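Local atomic coordinates of carboxylesterase SOBER1 (PDB entry 6AVX), a protein that hydrolyses carboxylic esters, preferring short acyl chains, shows phospholipase A2 activity on phosphatidylcholine, and restrains the plant hypersensitive response to the bacterial effector AvrBsT. Residues Glu80-Val85 against Leu115-Leu120; Ser58-Pro63 against Gly110-Leu115. The protein carries 1 engineered substitution. All coordinates share one frame; numbering follows the deposited sequence.

Contact 1: residues Glu80-Val85 against Leu115-Leu120; sequences EAVKNV and LASVLL
Val82 and Val85, one helical turn apart on the inward side of helix 75-94, rest on Ala116, Ser117 and Leu120 of helix 109-120. No hydrogen bond joins the two segments. Val82 comes first along the chain and divides its two methyls between partners. CG2, which lies beside the backbone N and anti to the carbonyl carbon, meets Ala116 CB at 3.7 Å and stands 3.9 Å from Ser117 OG. CG1, anti to the backbone N (chi1 168°), makes a looser contact with Leu120, 4.3 Å from its CD1. The backbones draw nearest here, with the CA atoms of Val82 and Ser117 5.2 Å apart, a spacing that small Ala116 and Ser117 side chains permit. A turn later Val85 lies against the serine side chain: its CG1 is 3.3 Å from Ser117 OG and 3.6 Å from Ser117 CB, and its CB and CG2 also border the hydroxyl. Ser117 OG, with valine carbon beside it, hydrogen-bonds to Leu113 O one turn back in its own helix. Ser117 O is in turn held by His86 NE2, a side-chain bond that ties the helices together next to Val85. The segment axes pass 9.2 Å apart at a crossing angle of -65°, and the contact is a small, buried one. Leu113 extends it along helix 109-120, while Val78 and Leu79 of helix 75-94 flank Ala116 and Leu120; beyond Val85 lie Leu9 and Leu11 of strand 7-11, where this helix pair packs against the central parallel sheet.

Contact 2: residues Ser58-Pro63 against Gly110-Leu115; sequences SWFDVP and GGALTL
Trp59 and Phe60, consecutive in the loop after strand 54-57, send their rings to different points on the first turns of helix 109-120. The indole, with CG beside the backbone N and anti to the carbonyl carbon (chi1 -65°), offers one face to Leu113. Leu113 CD2 sits 3.3 Å above that plane, displaced toward the rim, and comes within 3.5 Å of Trp59 CD2; the methyl lies over the CG-CD2-CE3 side of the indole and also near Trp59 CB. The two side chains cross at about a right angle. Obliquely to the ring, Gly110 CA approaches Trp59 CD1 at 4.2 Å. The indole N-H is used elsewhere: Trp59 NE1 hydrogen-bonds to His12 O, which helps fix the ring's rotation.

With CG between the backbone N and the carbonyl carbon (chi1 59°), Phe60 directs its ring toward the helix, where Ala112 CB lies at the ring's edge, 3.8 Å from Phe60 CZ. Leu113 N is near the same plane, 4.2 Å from Phe60 CE2, and Leu113 CB adds an apolar contact to CE2. On the helix, Gly110 O is gripped twice, by Thr114 N and, at 2.9 Å, by Thr114 OG1, from opposite faces of its carbonyl plane.

Gly110 closes the GxSxG sequence of the probable nucleophile elbow, the turn that carries Ser108 in alpha/beta hydrolases. The two aromatics thus pack a loop against the helix that follows the presumed nucleophile.

Both contacts use helix 109-120 and share Leu115 in their ranges, though it takes no part in either; their centres are about 9 Å apart. Leu113 bridges them: its CD1 lies 3.6 Å from Ala81 CB, and its CD2 packs against Val85 CG2 at 3.7 Å. The loop and helix 75-94 also touch directly, where Ala81 CB comes within 3.2 Å of Trp59 O. Contact 2 lies nearer the predicted charge relay site: Gly110 is about 6 Å from the side chain of Ser108 and about 9 Å from that of His194. Contact 1 lies away from it, so helix 109-120 is covered by the loop at its start and by helix 75-94 farther along.

Contact 1: residues Glu80-Val85 against Leu115-Leu120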
ATOM      1  N   GLU A  80      -3.204  -0.544  14.427  1.00 10.96           N
ATOM      2  CA  GLU A  80      -1.882  -0.534  15.043  1.00 12.57           C
ATOM      3  C   GLU A  80      -0.817  -0.272  13.994  1.00 12.07           C
ATOM      4  O   GLU A  80       0.110   0.522  14.202  1.00 12.18           O
ATOM      5  CB  GLU A  80      -1.638  -1.880  15.738  1.00 12.44           C
ATOM      6  CG  GLU A  80      -0.202  -2.149  16.185  1.00 13.28           C
ATOM      7  CD  GLU A  80       0.222  -1.355  17.397  1.00 20.21           C
ATOM      8  OE1 GLU A  80       1.383  -1.537  17.810  1.00 15.79           O
ATOM      9  OE2 GLU A  80      -0.582  -0.559  17.937  1.00 23.96           O
ATOM     10  N   ALA A  81      -0.930  -0.948  12.852  1.00  9.66           N
ATOM     11  CA  ALA A  81       0.055  -0.759  11.815  1.00 10.22           C
ATOM     12  C   ALA A  81      -0.046   0.639  11.245  1.00  7.03           C
ATOM     13  O   ALA A  81       0.977   1.260  10.997  1.00  8.81           O
ATOM     14  CB  ALA A  81      -0.108  -1.825  10.734  1.00  9.74           C
ATOM     15  N   VAL A  82      -1.273   1.152  11.056  1.00  7.21           N
ATOM     16  CA  VAL A  82      -1.446   2.510  10.535  1.00  6.76           C
ATOM     17  C   VAL A  82      -0.782   3.514  11.459  1.00  6.55           C
ATOM     18  O   VAL A  82      -0.158   4.470  11.002  1.00  7.09           O
ATOM     19  CB  VAL A  82      -2.937   2.839  10.309  1.00  6.69           C
ATOM     20  CG1 VAL A  82      -3.127   4.317  10.050  1.00  6.59           C
ATOM     21  CG2 VAL A  82      -3.496   2.048   9.130  1.00  7.46           C
ATOM     22  N   LYS A  83      -0.905   3.316  12.773  1.00  6.80           N
ATOM     23  CA  LYS A  83      -0.302   4.245  13.722  1.00  8.20           C
ATOM     24  C   LYS A  83       1.191   4.373  13.476  1.00  7.73           C
ATOM     25  O   LYS A  83       1.743   5.479  13.486  1.00  8.55           O
ATOM     26  CB  LYS A  83      -0.567   3.768  15.150  1.00  9.87           C
ATOM     27  CG  LYS A  83      -0.020   4.680  16.224  1.00 17.00           C
ATOM     28  CD  LYS A  83      -0.275   4.054  17.597  1.00 30.58           C
ATOM     29  CE  LYS A  83       0.357   4.855  18.725  1.00 48.35           C
ATOM     30  NZ  LYS A  83       0.179   4.180  20.046  1.00 49.34           N
ATOM     31  N   ASN A  84       1.865   3.253  13.247  1.00  7.58           N
ATOM     32  CA  ASN A  84       3.298   3.313  13.010  1.00  9.09           C
ATOM     33  C   ASN A  84       3.630   3.963  11.675  1.00  7.76           C
ATOM     34  O   ASN A  84       4.569   4.760  11.592  1.00  8.89           O
ATOM     35  CB  ASN A  84       3.895   1.921  13.078  1.00 10.13           C
ATOM     36  CG  ASN A  84       5.315   1.911  12.631  1.00 12.12           C
ATOM     37  OD1 ASN A  84       5.633   1.444  11.532  1.00 17.76           O
ATOM     38  ND2 ASN A  84       6.187   2.484  13.446  1.00 11.20           N
ATOM     39  N   VAL A  85       2.898   3.619  10.605  1.00  6.79           N
ATOM     40  CA  VAL A  85       3.134   4.281   9.321  1.00  6.92           C
ATOM     41  C   VAL A  85       2.939   5.781   9.460  1.00  5.81           C
ATOM     42  O   VAL A  85       3.742   6.576   8.966  1.00  6.76           O
ATOM     43  CB  VAL A  85       2.237   3.684   8.222  1.00  6.33           C
ATOM     44  CG1 VAL A  85       2.359   4.491   6.932  1.00  7.03           C
ATOM     45  CG2 VAL A  85       2.570   2.226   7.969  1.00  8.82           C
ATOM     46  N   LEU A 115      -2.997   1.407   1.585  1.00  4.64           N
ATOM     47  CA  LEU A 115      -4.318   1.975   1.402  1.00  4.98           C
ATOM     48  C   LEU A 115      -4.858   2.532   2.708  1.00  5.36           C
ATOM     49  O   LEU A 115      -5.340   3.671   2.765  1.00  5.84           O
ATOM     50  CB  LEU A 115      -5.258   0.909   0.855  1.00  6.53           C
ATOM     51  CG  LEU A 115      -6.611   1.480   0.435  1.00  7.36           C
ATOM     52  CD1 LEU A 115      -6.505   2.179  -0.902  1.00  8.85           C
ATOM     53  CD2 LEU A 115      -7.670   0.394   0.396  1.00  8.82           C
ATOM     54  N   ALA A 116      -4.819   1.729   3.763  1.00  5.53           N
ATOM     55  CA  ALA A 116      -5.345   2.173   5.046  1.00  5.50           C
ATOM     56  C   ALA A 116      -4.612   3.408   5.545  1.00  5.95           C
ATOM     57  O   ALA A 116      -5.225   4.342   6.090  1.00  6.71           O
ATOM     58  CB  ALA A 116      -5.216   1.043   6.060  1.00  6.66           C
ATOM     59  N   SER A 117      -3.292   3.430   5.367  1.00  5.05           N
ATOM     60  CA  SER A 117      -2.493   4.530   5.888  1.00  5.41           C
ATOM     61  C   SER A 117      -2.794   5.824   5.154  1.00  5.62           C
ATOM     62  O   SER A 117      -2.879   6.891   5.774  1.00  6.40           O
ATOM     63  CB  SER A 117      -1.010   4.196   5.792  1.00  6.69           C
ATOM     64  OG  SER A 117      -0.659   3.080   6.603  1.00  7.08           O
ATOM     65  N   VAL A 118      -2.899   5.766   3.833  1.00  5.16           N
ATOM     66  CA  VAL A 118      -3.184   6.962   3.054  1.00  5.50           C
ATOM     67  C   VAL A 118      -4.576   7.489   3.376  1.00  6.02           C
ATOM     68  O   VAL A 118      -4.767   8.701   3.574  1.00  6.55           O
ATOM     69  CB  VAL A 118      -3.009   6.667   1.559  1.00  7.92           C
ATOM     70  CG1 VAL A 118      -3.600   7.782   0.719  1.00  8.59           C
ATOM     71  CG2 VAL A 118      -1.536   6.405   1.237  1.00  8.04           C
ATOM     72  N   LEU A 119      -5.561   6.598   3.434  1.00  5.30           N
ATOM     73  CA  LEU A 119      -6.946   7.051   3.573  1.00  6.03           C
ATOM     74  C   LEU A 119      -7.235   7.626   4.950  1.00  5.58           C
ATOM     75  O   LEU A 119      -8.216   8.369   5.103  1.00  6.30           O
ATOM     76  CB  LEU A 119      -7.919   5.900   3.290  1.00  8.05           C
ATOM     77  CG  LEU A 119      -7.902   5.303   1.883  1.00 11.46           C
ATOM     78  CD1 LEU A 119      -8.789   4.062   1.795  1.00 14.41           C
ATOM     79  CD2 LEU A 119      -8.335   6.336   0.876  1.00 21.45           C
ATOM     80  N   LEU A 120      -6.438   7.286   5.945  1.00  5.40           N
ATOM     81  CA  LEU A 120      -6.627   7.807   7.290  1.00  5.73           C
ATOM     82  C   LEU A 120      -5.681   8.952   7.623  1.00  6.19           C
ATOM     83  O   LEU A 120      -5.756   9.493   8.727  1.00  6.12           O
ATOM     84  CB  LEU A 120      -6.486   6.681   8.320  1.00  5.82           C
ATOM     85  CG  LEU A 120      -7.673   5.715   8.312  1.00  6.35           C
ATOM     86  CD1 LEU A 120      -7.321   4.411   9.006  1.00  7.72           C
ATOM     87  CD2 LEU A 120      -8.914   6.356   8.981  1.00  7.61           C
TER

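Contact 2: residues Ser58-Pro63 against Gly110-Leu115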
ATOM      1  N   SER A  58       5.107  -9.249  10.136  1.00  5.38           N
ATOM      2  CA  SER A  58       3.739  -9.102   9.659  1.00  5.82           C
ATOM      3  C   SER A  58       3.205  -7.759  10.125  1.00  5.90           C
ATOM      4  O   SER A  58       3.247  -7.450  11.319  1.00  5.74           O
ATOM      5  CB  SER A  58       2.878 -10.214  10.238  1.00  6.02           C
ATOM      6  OG  SER A  58       1.537 -10.029   9.844  1.00  6.21           O
ATOM      7  N   TRP A  59       2.686  -6.961   9.188  1.00  5.41           N
ATOM      8  CA  TRP A  59       2.162  -5.654   9.562  1.00  5.54           C
ATOM      9  C   TRP A  59       0.926  -5.749  10.443  1.00  5.14           C
ATOM     10  O   TRP A  59       0.717  -4.896  11.305  1.00  5.54           O
ATOM     11  CB  TRP A  59       1.849  -4.818   8.316  1.00  6.15           C
ATOM     12  CG  TRP A  59       3.062  -4.463   7.518  1.00  5.63           C
ATOM     13  CD1 TRP A  59       3.413  -4.955   6.296  1.00  6.97           C
ATOM     14  CD2 TRP A  59       4.102  -3.559   7.903  1.00  5.69           C
ATOM     15  NE1 TRP A  59       4.610  -4.415   5.906  1.00  6.67           N
ATOM     16  CE2 TRP A  59       5.059  -3.559   6.870  1.00  5.77           C
ATOM     17  CE3 TRP A  59       4.328  -2.750   9.017  1.00  6.03           C
ATOM     18  CZ2 TRP A  59       6.220  -2.791   6.924  1.00  6.62           C
ATOM     19  CZ3 TRP A  59       5.481  -2.000   9.064  1.00  7.07           C
ATOM     20  CH2 TRP A  59       6.403  -2.020   8.027  1.00  8.46           C
ATOM     21  N   PHE A  60       0.045  -6.714  10.184  1.00  5.60           N
ATOM     22  CA  PHE A  60      -1.222  -6.861  10.893  1.00  5.41           C
ATOM     23  C   PHE A  60      -1.697  -8.290  10.640  1.00  5.65           C
ATOM     24  O   PHE A  60      -1.270  -8.932   9.690  1.00  6.36           O
ATOM     25  CB  PHE A  60      -2.246  -5.811  10.440  1.00  6.01           C
ATOM     26  CG  PHE A  60      -2.573  -5.860   8.967  1.00  6.99           C
ATOM     27  CD1 PHE A  60      -3.493  -6.779   8.483  1.00  7.10           C
ATOM     28  CD2 PHE A  60      -1.997  -4.979   8.060  1.00  7.27           C
ATOM     29  CE1 PHE A  60      -3.801  -6.833   7.120  1.00  8.72           C
ATOM     30  CE2 PHE A  60      -2.320  -5.029   6.694  1.00  7.44           C
ATOM     31  CZ  PHE A  60      -3.220  -5.954   6.237  1.00  7.65           C
ATOM     32  N   ASP A  61      -2.584  -8.791  11.486  1.00  6.77           N
ATOM     33  CA  ASP A  61      -2.938 -10.195  11.371  1.00  6.62           C
ATOM     34  C   ASP A  61      -3.775 -10.425  10.126  1.00  7.78           C
ATOM     35  O   ASP A  61      -4.613  -9.600   9.756  1.00  8.52           O
ATOM     36  CB  ASP A  61      -3.686 -10.665  12.612  1.00  8.43           C
ATOM     37  CG  ASP A  61      -3.735 -12.174  12.732  1.00  9.41           C
ATOM     38  OD1 ASP A  61      -2.925 -12.877  12.089  1.00  9.23           O
ATOM     39  OD2 ASP A  61      -4.601 -12.638  13.510  1.00 13.35           O
ATOM     40  N   VAL A  62      -3.551 -11.578   9.505  1.00  8.88           N
ATOM     41  CA  VAL A  62      -4.224 -12.023   8.288  1.00 11.25           C
ATOM     42  C   VAL A  62      -4.929 -13.325   8.655  1.00 11.03           C
ATOM     43  O   VAL A  62      -4.260 -14.342   8.889  1.00 10.95           O
ATOM     44  CB  VAL A  62      -3.216 -12.224   7.147  1.00 10.69           C
ATOM     45  CG1 VAL A  62      -3.917 -12.746   5.896  1.00 13.51           C
ATOM     46  CG2 VAL A  62      -2.467 -10.923   6.867  1.00 13.31           C
ATOM     47  N   PRO A  63      -6.257 -13.338   8.768  1.00 11.80           N
ATOM     48  CA  PRO A  63      -6.930 -14.559   9.241  1.00 15.08           C
ATOM     49  C   PRO A  63      -6.897 -15.714   8.261  1.00 14.08           C
ATOM     50  O   PRO A  63      -6.830 -16.868   8.695  1.00 16.88           O
ATOM     51  CB  PRO A  63      -8.374 -14.098   9.496  1.00 19.87           C
ATOM     52  CG  PRO A  63      -8.295 -12.629   9.675  1.00 20.67           C
ATOM     53  CD  PRO A  63      -7.149 -12.166   8.810  1.00 14.67           C
ATOM     54  N   GLY A 110       1.445  -5.233   2.551  1.00  4.93           N
ATOM     55  CA  GLY A 110       1.927  -3.865   2.569  1.00  5.29           C
ATOM     56  C   GLY A 110       1.127  -2.939   1.674  1.00  5.04           C
ATOM     57  O   GLY A 110       1.093  -1.724   1.908  1.00  5.62           O
ATOM     58  N   GLY A 111       0.497  -3.484   0.631  1.00  5.52           N
ATOM     59  CA  GLY A 111      -0.424  -2.697  -0.176  1.00  5.11           C
ATOM     60  C   GLY A 111      -1.726  -2.398   0.551  1.00  4.71           C
ATOM     61  O   GLY A 111      -2.241  -1.279   0.484  1.00  5.75           O
ATOM     62  N   ALA A 112      -2.284  -3.391   1.242  1.00  4.77           N
ATOM     63  CA  ALA A 112      -3.425  -3.139   2.114  1.00  5.05           C
ATOM     64  C   ALA A 112      -3.083  -2.071   3.146  1.00  5.52           C
ATOM     65  O   ALA A 112      -3.878  -1.160   3.409  1.00  5.80           O
ATOM     66  CB  ALA A 112      -3.836  -4.445   2.786  1.00  4.94           C
ATOM     67  N   LEU A 113      -1.888  -2.154   3.721  1.00  5.37           N
ATOM     68  CA  LEU A 113      -1.486  -1.159   4.709  1.00  5.41           C
ATOM     69  C   LEU A 113      -1.295   0.204   4.080  1.00  5.19           C
ATOM     70  O   LEU A 113      -1.639   1.224   4.693  1.00  5.26           O
ATOM     71  CB  LEU A 113      -0.216  -1.607   5.425  1.00  5.71           C
ATOM     72  CG  LEU A 113       0.297  -0.649   6.497  1.00  5.69           C
ATOM     73  CD1 LEU A 113      -0.755  -0.321   7.531  1.00  6.94           C
ATOM     74  CD2 LEU A 113       1.525  -1.245   7.142  1.00  7.22           C
ATOM     75  N   THR A 114      -0.744   0.248   2.875  1.00  5.29           N
ATOM     76  CA  THR A 114      -0.642   1.504   2.134  1.00  5.53           C
ATOM     77  C   THR A 114      -2.001   2.170   2.021  1.00  5.68           C
ATOM     78  O   THR A 114      -2.148   3.368   2.296  1.00  5.66           O
ATOM     79  CB  THR A 114      -0.051   1.251   0.733  1.00  4.91           C
ATOM     80  OG1 THR A 114       1.335   0.927   0.852  1.00  6.10           O
ATOM     81  CG2 THR A 114      -0.187   2.454  -0.183  1.00  6.58           C
ATOM     82  N   LEU A 115      -2.997   1.407   1.585  1.00  4.64           N
ATOM     83  CA  LEU A 115      -4.318   1.975   1.402  1.00  4.98           C
ATOM     84  C   LEU A 115      -4.858   2.532   2.708  1.00  5.36           C
ATOM     85  O   LEU A 115      -5.340   3.671   2.765  1.00  5.84           O
ATOM     86  CB  LEU A 115      -5.258   0.909   0.855  1.00  6.53           C
ATOM     87  CG  LEU A 115      -6.611   1.480   0.435  1.00  7.36           C
ATOM     88  CD1 LEU A 115      -6.505   2.179  -0.902  1.00  8.85           C
ATOM     89  CD2 LEU A 115      -7.670   0.394   0.396  1.00  8.82           C
TER